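Local coordinates for succinate dehydrogenase subunit A (Mycolicibacterium smegmatis, PDB 7D6V), which probably oxidises succinate to fumarate as the FAD-carrying flavoprotein subunit of a mycobacterial succinate dehydrogenase, handing electrons on toward quinone, at residues A[12-17]-A[172-177]; A[37-42]-A[537-542]; A[210-215]-A[228-233]. All coordinates share one frame; numbering follows the deposited sequence.

Contact 1: A[12-17]-A[172-177]. With FAD (flavin-adenine dinucleotide), chain D.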
loop_
_atom_site.group_PDB
_atom_site.type_symbol
_atom_site.label_atom_id
_atom_site.label_comp_id
_atom_site.label_asym_id
_atom_site.label_seq_id
_atom_site.Cartn_x
_atom_site.Cartn_y
_atom_site.Cartn_z
ATOM N N VAL A 12 -6.267 -23.395 13.839
ATOM C CA VAL A 12 -5.599 -22.928 12.632
ATOM C C VAL A 12 -6.524 -21.948 11.929
ATOM O O VAL A 12 -7.674 -22.283 11.624
ATOM C CB VAL A 12 -5.221 -24.093 11.700
ATOM C CG1 VAL A 12 -4.650 -23.565 10.398
ATOM C CG2 VAL A 12 -4.217 -25.004 12.373
ATOM N N VAL A 13 -6.029 -20.742 11.681
ATOM C CA VAL A 13 -6.759 -19.725 10.936
ATOM C C VAL A 13 -6.158 -19.658 9.542
ATOM O O VAL A 13 -4.976 -19.332 9.383
ATOM C CB VAL A 13 -6.701 -18.361 11.641
ATOM C CG1 VAL A 13 -7.470 -17.324 10.850
ATOM C CG2 VAL A 13 -7.262 -18.472 13.044
ATOM N N ILE A 14 -6.963 -19.965 8.532
ATOM C CA ILE A 14 -6.476 -20.128 7.165
ATOM C C ILE A 14 -6.703 -18.802 6.447
ATOM O O ILE A 14 -7.667 -18.621 5.715
ATOM C CB ILE A 14 -7.164 -21.295 6.459
ATOM C CG1 ILE A 14 -7.050 -22.564 7.301
ATOM C CG2 ILE A 14 -6.557 -21.527 5.090
ATOM C CD1 ILE A 14 -7.685 -23.771 6.668
ATOM N N GLY A 15 -5.766 -17.878 6.609
ATOM C CA GLY A 15 -5.914 -16.589 5.967
ATOM C C GLY A 15 -5.672 -15.430 6.903
ATOM O O GLY A 15 -6.175 -15.421 8.028
ATOM N N ALA A 16 -4.905 -14.441 6.453
ATOM C CA ALA A 16 -4.580 -13.282 7.276
ATOM C C ALA A 16 -5.106 -12.038 6.575
ATOM O O ALA A 16 -4.366 -11.315 5.910
ATOM C CB ALA A 16 -3.086 -13.198 7.518
ATOM N N GLY A 17 -6.391 -11.777 6.768
ATOM C CA GLY A 17 -7.003 -10.526 6.386
ATOM C C GLY A 17 -7.559 -9.904 7.643
ATOM O O GLY A 17 -7.116 -10.253 8.740
ATOM N N THR A 172 1.872 -20.042 2.238
ATOM C CA THR A 172 1.449 -21.419 2.453
ATOM C C THR A 172 0.004 -21.562 2.005
ATOM O O THR A 172 -0.838 -20.726 2.341
ATOM C CB THR A 172 1.592 -21.822 3.923
ATOM O OG1 THR A 172 2.919 -21.528 4.371
ATOM C CG2 THR A 172 1.331 -23.306 4.099
ATOM N N SER A 173 -0.283 -22.619 1.253
ATOM C CA SER A 173 -1.596 -22.838 0.666
ATOM C C SER A 173 -2.176 -24.140 1.196
ATOM O O SER A 173 -1.520 -25.183 1.135
ATOM C CB SER A 173 -1.509 -22.873 -0.860
ATOM O OG SER A 173 -2.774 -23.123 -1.441
ATOM N N ILE A 174 -3.399 -24.076 1.711
ATOM C CA ILE A 174 -4.089 -25.236 2.265
ATOM C C ILE A 174 -4.970 -25.835 1.181
ATOM O O ILE A 174 -5.756 -25.125 0.544
ATOM C CB ILE A 174 -4.919 -24.854 3.502
ATOM C CG1 ILE A 174 -4.008 -24.374 4.632
ATOM C CG2 ILE A 174 -5.760 -26.027 3.960
ATOM C CD1 ILE A 174 -3.048 -25.424 5.136
ATOM N N THR A 175 -4.839 -27.145 0.967
ATOM C CA THR A 175 -5.566 -27.826 -0.093
ATOM C C THR A 175 -6.623 -28.800 0.405
ATOM O O THR A 175 -7.485 -29.197 -0.383
ATOM C CB THR A 175 -4.595 -28.585 -1.009
ATOM O OG1 THR A 175 -4.067 -29.721 -0.316
ATOM C CG2 THR A 175 -3.451 -27.686 -1.431
ATOM N N GLU A 176 -6.582 -29.196 1.673
ATOM C CA GLU A 176 -7.544 -30.152 2.196
ATOM C C GLU A 176 -7.722 -29.928 3.690
ATOM O O GLU A 176 -6.826 -29.434 4.376
ATOM C CB GLU A 176 -7.100 -31.595 1.930
ATOM C CG GLU A 176 -8.212 -32.625 2.008
ATOM C CD GLU A 176 -9.144 -32.569 0.812
ATOM O OE1 GLU A 176 -10.062 -31.723 0.800
ATOM O OE2 GLU A 176 -8.953 -33.374 -0.123
ATOM N N LEU A 177 -8.897 -30.299 4.185
ATOM C CA LEU A 177 -9.178 -30.352 5.612
ATOM C C LEU A 177 -9.345 -31.807 6.016
ATOM O O LEU A 177 -10.111 -32.544 5.388
ATOM C CB LEU A 177 -10.435 -29.554 5.964
ATOM C CG LEU A 177 -10.400 -28.048 5.708
ATOM C CD1 LEU A 177 -11.691 -27.403 6.163
ATOM C CD2 LEU A 177 -9.215 -27.419 6.407
HETATM P PA FAD D . -8.946 -11.190 2.674
HETATM O O1A FAD D . -8.194 -10.389 3.671
HETATM O O2A FAD D . -9.291 -10.587 1.368
HETATM O O5B FAD D . -8.063 -12.481 2.353
HETATM C C5B FAD D . -8.295 -13.756 2.922
HETATM C C4B FAD D . -6.973 -14.401 3.300
HETATM O O4B FAD D . -7.059 -15.817 3.176
HETATM C C3B FAD D . -5.810 -13.992 2.428
HETATM O O3B FAD D . -4.706 -13.754 3.287
HETATM C C2B FAD D . -5.509 -15.212 1.598
HETATM O O2B FAD D . -4.137 -15.308 1.238
HETATM C C1B FAD D . -5.897 -16.318 2.535
HETATM N N9A FAD D . -6.197 -17.557 1.801
HETATM C C8A FAD D . -7.111 -17.714 0.844
HETATM N N7A FAD D . -7.119 -18.982 0.396
HETATM C C5A FAD D . -6.188 -19.657 1.077
HETATM C C6A FAD D . -5.672 -21.033 1.107
HETATM N N6A FAD D . -6.164 -21.982 0.294
HETATM N N1A FAD D . -4.692 -21.315 1.972
HETATM C C2A FAD D . -4.185 -20.396 2.799
HETATM N N3A FAD D . -4.604 -19.133 2.824
HETATM C C4A FAD D . -5.585 -18.712 2.004
HETATM N N1 FAD D . -15.328 -3.317 1.445
HETATM C C2 FAD D . -15.698 -2.192 2.087
HETATM O O2 FAD D . -16.419 -2.292 3.083
HETATM N N3 FAD D . -15.325 -0.971 1.700
HETATM C C4 FAD D . -14.556 -0.779 0.637
HETATM O O4 FAD D . -14.221 0.364 0.298
HETATM C C4X FAD D . -14.104 -1.950 -0.131
HETATM N N5 FAD D . -13.323 -1.825 -1.215
HETATM C C5X FAD D . -12.925 -2.915 -1.889
HETATM C C6 FAD D . -12.117 -2.768 -3.004
HETATM C C7 FAD D . -11.705 -3.884 -3.708
HETATM C C7M FAD D . -10.832 -3.738 -4.919
HETATM C C8 FAD D . -12.127 -5.229 -3.269
HETATM C C8M FAD D . -11.679 -6.440 -4.033
HETATM C C9 FAD D . -12.930 -5.383 -2.155
HETATM C C9A FAD D . -13.343 -4.269 -1.454
HETATM N N10 FAD D . -14.158 -4.421 -0.329
HETATM C C10 FAD D . -14.549 -3.267 0.353
HETATM C "C1'" FAD D . -14.572 -5.742 0.130
HETATM C "C2'" FAD D . -13.747 -6.135 1.350
HETATM O "O2'" FAD D . -12.411 -5.656 1.215
HETATM C "C3'" FAD D . -13.658 -7.640 1.529
HETATM O "O3'" FAD D . -14.958 -8.140 1.811
HETATM C "C4'" FAD D . -12.741 -7.987 2.691
HETATM O "O4'" FAD D . -11.431 -7.505 2.428
HETATM C "C5'" FAD D . -12.651 -9.481 2.932
HETATM O "O5'" FAD D . -11.621 -9.696 3.885
HETATM P P FAD D . -11.236 -11.143 4.432
HETATM O O1P FAD D . -10.425 -10.941 5.663
HETATM O O2P FAD D . -12.457 -11.986 4.516
HETATM O O3P FAD D . -10.306 -11.780 3.285
#
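With chi1 at -53°, Ile14 turns CG1 opposite its carbonyl carbon and CG2 opposite its backbone N, so CG2 meets Ile174 and the adenine, while the CG1 arm ends between Ile174 and Leu177. CG2 comes to 3.8 Å from CG1 of Ile174, the two side chains meeting at about a right angle. The other arm is stretched out (chi2 -179°) and sets CD1 4.0 Å from both CD2 of Leu177 and CG2 of Ile174. CG2 of Ile14 also lies over the adenine of FAD, 3.5 Å from its C2A. Past Ile14 the strand gives way to the glycine-rich turn of a Rossmann-type fold: Gly15 CA passes close to the adenosine ribose, Ala16 N donates to FAD O3B at 3.2 Å, and Gly17, at the N-cap of helix 18-30, lies against the diphosphate. From strand 172-179, Ile174 bonds adenine with its backbone. Its N points almost straight (172°) at FAD N1A, 3.1 Å away, while its O receives FAD N6A at 3.2 Å. One residue thus answers an acceptor and a donor side by side, a pattern that fits adenine and would mismatch guanine; from this strand the base is read by main-chain atoms.

Contact 2: A[37-42]-A[537-542]. With FAD (flavin-adenine dinucleotide), chain D.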
loop_
_atom_site.group_PDB
_atom_site.type_symbol
_atom_site.label_atom_id
_atom_site.label_comp_id
_atom_site.label_asym_id
_atom_site.label_seq_id
_atom_site.Cartn_x
_atom_site.Cartn_y
_atom_site.Cartn_z
ATOM N N VAL A 37 -2.067 -19.276 8.655
ATOM C CA VAL A 37 -1.659 -19.747 7.338
ATOM C C VAL A 37 -2.159 -18.753 6.303
ATOM O O VAL A 37 -3.348 -18.421 6.277
ATOM C CB VAL A 37 -2.191 -21.162 7.057
ATOM C CG1 VAL A 37 -1.746 -21.631 5.685
ATOM C CG2 VAL A 37 -1.715 -22.119 8.131
ATOM N N THR A 38 -1.250 -18.274 5.459
ATOM C CA THR A 38 -1.562 -17.256 4.469
ATOM C C THR A 38 -1.005 -17.691 3.124
ATOM O O THR A 38 0.123 -18.179 3.042
ATOM C CB THR A 38 -0.966 -15.899 4.865
ATOM O OG1 THR A 38 -1.501 -15.495 6.128
ATOM C CG2 THR A 38 -1.326 -14.844 3.840
ATOM N N LYS A 39 -1.795 -17.505 2.069
ATOM C CA LYS A 39 -1.340 -17.874 0.737
ATOM C C LYS A 39 -0.357 -16.856 0.173
ATOM O O LYS A 39 0.488 -17.208 -0.655
ATOM C CB LYS A 39 -2.540 -18.028 -0.194
ATOM C CG LYS A 39 -2.435 -19.178 -1.161
ATOM C CD LYS A 39 -3.365 -18.973 -2.335
ATOM C CE LYS A 39 -4.743 -19.508 -2.045
ATOM N NZ LYS A 39 -5.666 -19.286 -3.185
ATOM N N SER A 40 -0.442 -15.607 0.616
ATOM C CA SER A 40 0.434 -14.525 0.202
ATOM C C SER A 40 1.397 -14.182 1.337
ATOM O O SER A 40 1.479 -14.887 2.346
ATOM C CB SER A 40 -0.399 -13.316 -0.232
ATOM O OG SER A 40 -1.303 -12.923 0.783
ATOM N N LEU A 41 2.155 -13.105 1.157
ATOM C CA LEU A 41 3.020 -12.625 2.222
ATOM C C LEU A 41 2.187 -12.016 3.348
ATOM O O LEU A 41 1.023 -11.650 3.172
ATOM C CB LEU A 41 4.015 -11.594 1.686
ATOM C CG LEU A 41 5.164 -12.100 0.811
ATOM C CD1 LEU A 41 5.989 -10.940 0.281
ATOM C CD2 LEU A 41 6.042 -13.061 1.571
ATOM N N PHE A 42 2.802 -11.920 4.523
ATOM C CA PHE A 42 2.114 -11.401 5.698
ATOM C C PHE A 42 1.755 -9.933 5.504
ATOM O O PHE A 42 2.622 -9.100 5.227
ATOM C CB PHE A 42 2.997 -11.576 6.933
ATOM C CG PHE A 42 2.279 -11.373 8.234
ATOM C CD1 PHE A 42 0.928 -11.639 8.347
ATOM C CD2 PHE A 42 2.961 -10.920 9.349
ATOM C CE1 PHE A 42 0.273 -11.453 9.546
ATOM C CE2 PHE A 42 2.311 -10.736 10.548
ATOM C CZ PHE A 42 0.965 -11.001 10.645
ATOM N N ALA A 537 -3.293 -25.172 -11.308
ATOM C CA ALA A 537 -3.951 -26.460 -11.493
ATOM C C ALA A 537 -4.633 -26.918 -10.212
ATOM O O ALA A 537 -5.699 -27.541 -10.257
ATOM C CB ALA A 537 -2.940 -27.503 -11.962
ATOM N N ILE A 538 -4.028 -26.630 -9.061
ATOM C CA ILE A 538 -4.660 -26.989 -7.795
ATOM C C ILE A 538 -5.881 -26.111 -7.529
ATOM O O ILE A 538 -6.932 -26.604 -7.110
ATOM C CB ILE A 538 -3.639 -26.909 -6.646
ATOM C CG1 ILE A 538 -2.551 -27.963 -6.831
ATOM C CG2 ILE A 538 -4.322 -27.103 -5.305
ATOM C CD1 ILE A 538 -1.338 -27.728 -5.966
ATOM N N ASP A 539 -5.762 -24.800 -7.767
ATOM C CA ASP A 539 -6.875 -23.880 -7.534
ATOM C C ASP A 539 -8.063 -24.137 -8.454
ATOM O O ASP A 539 -9.197 -23.771 -8.107
ATOM C CB ASP A 539 -6.414 -22.433 -7.715
ATOM C CG ASP A 539 -5.410 -22.002 -6.670
ATOM O OD1 ASP A 539 -5.570 -22.380 -5.491
ATOM O OD2 ASP A 539 -4.466 -21.265 -7.026
ATOM N N MET A 540 -7.824 -24.730 -9.625
ATOM C CA MET A 540 -8.890 -24.887 -10.604
ATOM C C MET A 540 -10.010 -25.788 -10.099
ATOM O O MET A 540 -11.167 -25.600 -10.483
ATOM C CB MET A 540 -8.320 -25.431 -11.911
ATOM C CG MET A 540 -8.017 -24.362 -12.951
ATOM S SD MET A 540 -9.425 -23.298 -13.305
ATOM C CE MET A 540 -10.376 -24.361 -14.383
ATOM N N ARG A 541 -9.705 -26.762 -9.236
ATOM C CA ARG A 541 -10.760 -27.644 -8.743
ATOM C C ARG A 541 -11.713 -26.900 -7.810
ATOM O O ARG A 541 -12.940 -27.062 -7.900
ATOM C CB ARG A 541 -10.143 -28.874 -8.066
ATOM C CG ARG A 541 -9.528 -28.638 -6.697
ATOM C CD ARG A 541 -8.775 -29.858 -6.196
ATOM N NE ARG A 541 -9.658 -30.915 -5.713
ATOM C CZ ARG A 541 -9.662 -31.375 -4.466
ATOM N NH1 ARG A 541 -8.832 -30.868 -3.567
ATOM N NH2 ARG A 541 -10.494 -32.343 -4.117
ATOM N N ASN A 542 -11.170 -26.049 -6.934
ATOM C CA ASN A 542 -12.013 -25.203 -6.102
ATOM C C ASN A 542 -12.827 -24.243 -6.953
ATOM O O ASN A 542 -14.017 -24.023 -6.692
ATOM C CB ASN A 542 -11.157 -24.427 -5.104
ATOM C CG ASN A 542 -10.190 -25.312 -4.357
ATOM O OD1 ASN A 542 -10.528 -26.426 -3.967
ATOM N ND2 ASN A 542 -8.977 -24.821 -4.157
HETATM P PA FAD D . -8.946 -11.190 2.674
HETATM O O1A FAD D . -8.194 -10.389 3.671
HETATM O O2A FAD D . -9.291 -10.587 1.368
HETATM O O5B FAD D . -8.063 -12.481 2.353
HETATM C C5B FAD D . -8.295 -13.756 2.922
HETATM C C4B FAD D . -6.973 -14.401 3.300
HETATM O O4B FAD D . -7.059 -15.817 3.176
HETATM C C3B FAD D . -5.810 -13.992 2.428
HETATM O O3B FAD D . -4.706 -13.754 3.287
HETATM C C2B FAD D . -5.509 -15.212 1.598
HETATM O O2B FAD D . -4.137 -15.308 1.238
HETATM C C1B FAD D . -5.897 -16.318 2.535
HETATM N N9A FAD D . -6.197 -17.557 1.801
HETATM C C8A FAD D . -7.111 -17.714 0.844
HETATM N N7A FAD D . -7.119 -18.982 0.396
HETATM C C5A FAD D . -6.188 -19.657 1.077
HETATM C C6A FAD D . -5.672 -21.033 1.107
HETATM N N6A FAD D . -6.164 -21.982 0.294
HETATM N N1A FAD D . -4.692 -21.315 1.972
HETATM C C2A FAD D . -4.185 -20.396 2.799
HETATM N N3A FAD D . -4.604 -19.133 2.824
HETATM C C4A FAD D . -5.585 -18.712 2.004
HETATM N N1 FAD D . -15.328 -3.317 1.445
HETATM C C2 FAD D . -15.698 -2.192 2.087
HETATM O O2 FAD D . -16.419 -2.292 3.083
HETATM N N3 FAD D . -15.325 -0.971 1.700
HETATM C C4 FAD D . -14.556 -0.779 0.637
HETATM O O4 FAD D . -14.221 0.364 0.298
HETATM C C4X FAD D . -14.104 -1.950 -0.131
HETATM N N5 FAD D . -13.323 -1.825 -1.215
HETATM C C5X FAD D . -12.925 -2.915 -1.889
HETATM C C6 FAD D . -12.117 -2.768 -3.004
HETATM C C7 FAD D . -11.705 -3.884 -3.708
HETATM C C7M FAD D . -10.832 -3.738 -4.919
HETATM C C8 FAD D . -12.127 -5.229 -3.269
HETATM C C8M FAD D . -11.679 -6.440 -4.033
HETATM C C9 FAD D . -12.930 -5.383 -2.155
HETATM C C9A FAD D . -13.343 -4.269 -1.454
HETATM N N10 FAD D . -14.158 -4.421 -0.329
HETATM C C10 FAD D . -14.549 -3.267 0.353
HETATM C "C1'" FAD D . -14.572 -5.742 0.130
HETATM C "C2'" FAD D . -13.747 -6.135 1.350
HETATM O "O2'" FAD D . -12.411 -5.656 1.215
HETATM C "C3'" FAD D . -13.658 -7.640 1.529
HETATM O "O3'" FAD D . -14.958 -8.140 1.811
HETATM C "C4'" FAD D . -12.741 -7.987 2.691
HETATM O "O4'" FAD D . -11.431 -7.505 2.428
HETATM C "C5'" FAD D . -12.651 -9.481 2.932
HETATM O "O5'" FAD D . -11.621 -9.696 3.885
HETATM P P FAD D . -11.236 -11.143 4.432
HETATM O O1P FAD D . -10.425 -10.941 5.663
HETATM O O2P FAD D . -12.457 -11.986 4.516
HETATM O O3P FAD D . -10.306 -11.780 3.285
#
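The adenine of FAD carries Lys39 on one face, with Ile14 on the other; the lysine's aliphatic chain crosses the base before its NZ goes on toward Asp539. CB starts near C4A, and CE rests 3.4 Å from C5A over the imidazole part. Val37 sits at the rim instead, its CG1 4.0 Å from C2A. This is the dinucleotide-binding Rossmann-type fold, and residues 37-42 leave the end of strand 34-37, next to strand 11-14 in the parallel sheet.

A bend at chi3 (-87°) in Lys39 carries its ammonium group past the base. The strongest partner of NZ is Asp228, in a salt bridge; the side chain of Asp539 comes to meet the lysine head-on from helix 532-556, and its OD1, at 3.9 Å from NZ, makes a long salt bridge. The two carboxylates come close to each other, so the lysine's positive charge probably offsets repulsion between them. All three side chains are buried, and the helix that carries Asp539 belongs to the part of the sequence matched by the C-terminal family. Lys39 therefore joins the nucleotide fold to a distant part of the chain while lying on the cofactor.

Through its backbone, Thr38 bonds Phe169 of strand 166-169 and Thr172 of strand 172-179, so it bridges the two sheets. Farther along, the O of Phe42 accepts a hydrogen bond from Tyr109 of the iron-sulfur subunit, so one short loop touches both cofactor and partner chain. Ser40 OG bonds Glu224, which is itself hydrogen-bonded to FAD. At the adenosine ribose, Lys39 N gives a weak hydrogen bond to FAD O2B at 3.3 Å, and the methyl CG2 of Thr38 lies 3.6 Å from FAD O3B.

Contact 3: A[210-215]-A[228-233]. With FAD (flavin-adenine dinucleotide), chain D.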
loop_
_atom_site.group_PDB
_atom_site.type_symbol
_atom_site.label_atom_id
_atom_site.label_comp_id
_atom_site.label_asym_id
_atom_site.label_seq_id
_atom_site.Cartn_x
_atom_site.Cartn_y
_atom_site.Cartn_z
ATOM N N GLY A 210 -11.786 -15.276 2.101
ATOM C CA GLY A 210 -12.066 -14.279 1.082
ATOM C C GLY A 210 -13.102 -14.721 0.059
ATOM O O GLY A 210 -14.022 -15.481 0.356
ATOM N N GLY A 211 -12.930 -14.239 -1.174
ATOM C CA GLY A 211 -13.941 -14.323 -2.197
ATOM C C GLY A 211 -13.607 -15.288 -3.317
ATOM O O GLY A 211 -12.717 -16.141 -3.204
ATOM N N ILE A 212 -14.342 -15.151 -4.423
ATOM C CA ILE A 212 -14.328 -16.115 -5.520
ATOM C C ILE A 212 -14.129 -15.424 -6.865
ATOM O O ILE A 212 -14.518 -15.957 -7.909
ATOM C CB ILE A 212 -15.632 -16.933 -5.537
ATOM C CG1 ILE A 212 -16.829 -16.016 -5.796
ATOM C CG2 ILE A 212 -15.820 -17.674 -4.227
ATOM C CD1 ILE A 212 -17.960 -16.681 -6.531
ATOM N N GLY A 213 -13.508 -14.245 -6.860
ATOM C CA GLY A 213 -13.555 -13.383 -8.029
ATOM C C GLY A 213 -12.710 -13.825 -9.207
ATOM O O GLY A 213 -12.894 -13.302 -10.309
ATOM N N LYS A 214 -11.795 -14.773 -9.013
ATOM C CA LYS A 214 -10.952 -15.219 -10.117
ATOM C C LYS A 214 -11.656 -16.187 -11.054
ATOM O O LYS A 214 -11.049 -16.619 -12.038
ATOM C CB LYS A 214 -9.665 -15.859 -9.592
ATOM C CG LYS A 214 -8.711 -14.875 -8.958
ATOM C CD LYS A 214 -8.664 -13.575 -9.746
ATOM C CE LYS A 214 -7.454 -13.512 -10.657
ATOM N NZ LYS A 214 -7.194 -12.125 -11.127
ATOM N N SER A 215 -12.906 -16.545 -10.776
ATOM C CA SER A 215 -13.680 -17.358 -11.700
ATOM C C SER A 215 -14.283 -16.544 -12.835
ATOM O O SER A 215 -14.862 -17.129 -13.754
ATOM C CB SER A 215 -14.795 -18.088 -10.952
ATOM O OG SER A 215 -14.280 -18.827 -9.862
ATOM N N ASP A 228 -11.167 -20.652 -2.645
ATOM C CA ASP A 228 -10.738 -21.514 -1.556
ATOM C C ASP A 228 -11.493 -21.145 -0.287
ATOM O O ASP A 228 -11.930 -20.005 -0.105
ATOM C CB ASP A 228 -9.235 -21.381 -1.331
ATOM C CG ASP A 228 -8.425 -21.844 -2.518
ATOM O OD1 ASP A 228 -8.902 -22.726 -3.258
ATOM O OD2 ASP A 228 -7.309 -21.325 -2.714
ATOM N N GLY A 229 -11.651 -22.117 0.596
ATOM C CA GLY A 229 -12.459 -21.889 1.772
ATOM C C GLY A 229 -13.889 -22.310 1.527
ATOM O O GLY A 229 -14.402 -23.178 2.234
ATOM N N HIS A 230 -14.534 -21.720 0.520
ATOM C CA HIS A 230 -15.838 -22.216 0.094
ATOM C C HIS A 230 -15.756 -23.692 -0.269
ATOM O O HIS A 230 -16.497 -24.521 0.271
ATOM C CB HIS A 230 -16.349 -21.405 -1.098
ATOM C CG HIS A 230 -16.504 -19.943 -0.823
ATOM N ND1 HIS A 230 -17.727 -19.357 -0.586
ATOM C CD2 HIS A 230 -15.592 -18.944 -0.764
ATOM C CE1 HIS A 230 -17.563 -18.062 -0.386
ATOM N NE2 HIS A 230 -16.276 -17.786 -0.488
ATOM N N ALA A 231 -14.815 -24.042 -1.148
ATOM C CA ALA A 231 -14.642 -25.433 -1.546
ATOM C C ALA A 231 -14.105 -26.287 -0.408
ATOM O O ALA A 231 -14.473 -27.458 -0.295
ATOM C CB ALA A 231 -13.716 -25.520 -2.756
ATOM N N LEU A 232 -13.245 -25.725 0.442
ATOM C CA LEU A 232 -12.710 -26.483 1.568
ATOM C C LEU A 232 -13.816 -26.901 2.527
ATOM O O LEU A 232 -13.925 -28.075 2.893
ATOM C CB LEU A 232 -11.649 -25.658 2.297
ATOM C CG LEU A 232 -10.229 -25.711 1.737
ATOM C CD1 LEU A 232 -9.335 -24.715 2.447
ATOM C CD2 LEU A 232 -9.670 -27.110 1.857
ATOM N N ALA A 233 -14.660 -25.950 2.936
ATOM C CA ALA A 233 -15.775 -26.272 3.818
ATOM C C ALA A 233 -16.779 -27.178 3.125
ATOM O O ALA A 233 -17.349 -28.082 3.749
ATOM C CB ALA A 233 -16.453 -24.989 4.294
HETATM P PA FAD D . -8.946 -11.190 2.674
HETATM O O1A FAD D . -8.194 -10.389 3.671
HETATM O O2A FAD D . -9.291 -10.587 1.368
HETATM O O5B FAD D . -8.063 -12.481 2.353
HETATM C C5B FAD D . -8.295 -13.756 2.922
HETATM C C4B FAD D . -6.973 -14.401 3.300
HETATM O O4B FAD D . -7.059 -15.817 3.176
HETATM C C3B FAD D . -5.810 -13.992 2.428
HETATM O O3B FAD D . -4.706 -13.754 3.287
HETATM C C2B FAD D . -5.509 -15.212 1.598
HETATM O O2B FAD D . -4.137 -15.308 1.238
HETATM C C1B FAD D . -5.897 -16.318 2.535
HETATM N N9A FAD D . -6.197 -17.557 1.801
HETATM C C8A FAD D . -7.111 -17.714 0.844
HETATM N N7A FAD D . -7.119 -18.982 0.396
HETATM C C5A FAD D . -6.188 -19.657 1.077
HETATM C C6A FAD D . -5.672 -21.033 1.107
HETATM N N6A FAD D . -6.164 -21.982 0.294
HETATM N N1A FAD D . -4.692 -21.315 1.972
HETATM C C2A FAD D . -4.185 -20.396 2.799
HETATM N N3A FAD D . -4.604 -19.133 2.824
HETATM C C4A FAD D . -5.585 -18.712 2.004
HETATM N N1 FAD D . -15.328 -3.317 1.445
HETATM C C2 FAD D . -15.698 -2.192 2.087
HETATM O O2 FAD D . -16.419 -2.292 3.083
HETATM N N3 FAD D . -15.325 -0.971 1.700
HETATM C C4 FAD D . -14.556 -0.779 0.637
HETATM O O4 FAD D . -14.221 0.364 0.298
HETATM C C4X FAD D . -14.104 -1.950 -0.131
HETATM N N5 FAD D . -13.323 -1.825 -1.215
HETATM C C5X FAD D . -12.925 -2.915 -1.889
HETATM C C6 FAD D . -12.117 -2.768 -3.004
HETATM C C7 FAD D . -11.705 -3.884 -3.708
HETATM C C7M FAD D . -10.832 -3.738 -4.919
HETATM C C8 FAD D . -12.127 -5.229 -3.269
HETATM C C8M FAD D . -11.679 -6.440 -4.033
HETATM C C9 FAD D . -12.930 -5.383 -2.155
HETATM C C9A FAD D . -13.343 -4.269 -1.454
HETATM N N10 FAD D . -14.158 -4.421 -0.329
HETATM C C10 FAD D . -14.549 -3.267 0.353
HETATM C "C1'" FAD D . -14.572 -5.742 0.130
HETATM C "C2'" FAD D . -13.747 -6.135 1.350
HETATM O "O2'" FAD D . -12.411 -5.656 1.215
HETATM C "C3'" FAD D . -13.658 -7.640 1.529
HETATM O "O3'" FAD D . -14.958 -8.140 1.811
HETATM C "C4'" FAD D . -12.741 -7.987 2.691
HETATM O "O4'" FAD D . -11.431 -7.505 2.428
HETATM C "C5'" FAD D . -12.651 -9.481 2.932
HETATM O "O5'" FAD D . -11.621 -9.696 3.885
HETATM P P FAD D . -11.236 -11.143 4.432
HETATM O O1P FAD D . -10.425 -10.941 5.663
HETATM O O2P FAD D . -12.457 -11.986 4.516
HETATM O O3P FAD D . -10.306 -11.780 3.285
#
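Two groups grip OD2 of Asp228: N6A of FAD, by a weak hydrogen bond of 3.3 Å, and NZ of Lys39, by a salt bridge. Between the segments, His230 NE2 donates its hydrogen to the carbonyl O of Gly210, a weak bond of 3.3 Å and 150° and the one hydrogen bond across this contact. The oxygen arrives at the edge of the imidazole, near its plane. Over one face of the same ring sits Ile212, whose CG2 is 3.9 Å from the centroid and 22° off the normal, a CH-pi contact. With chi1 at 63°, CG1 of Ile212 lies between the backbone N and carbonyl carbon, and CG2, opposite the carbonyl carbon, is the branch over the ring. The loop thus meets the ring at edge and face.

Just ahead of the histidine, Gly229 is the N-cap of helix 230-236, and its O accepts from Ala233 N at 2.9 Å in the first turn. Gly210 passes the diphosphate of FAD, so both segments border the pocket. Behind them, Ile212 and His230 pack on Val546 of helix 532-556, Ile212 also meets Val390 of strand 383-395, and Leu232 leans on strand 172-179.

From the N terminus, strand 11-14 and its glycine turn wait until residues 172-177 close contact 1, a loop of some 150 residues. Contact 2 opens inside that loop, at 37-42, but closes only at 537-542, so the two cross. Contact 3 comes after contact 1 has closed and is a short loop nested within contact 2. Backbone bonds tie 37-42 to both segments of contact 1, and Leu232 packs contact 3 against strand 172-179. Asp228 links contact 3 to contact 2. Together they line the adenosine and diphosphate part of the FAD pocket, joining the parallel sheet, the mixed sheet at 172-179, helix 230-236 and helix 532-556.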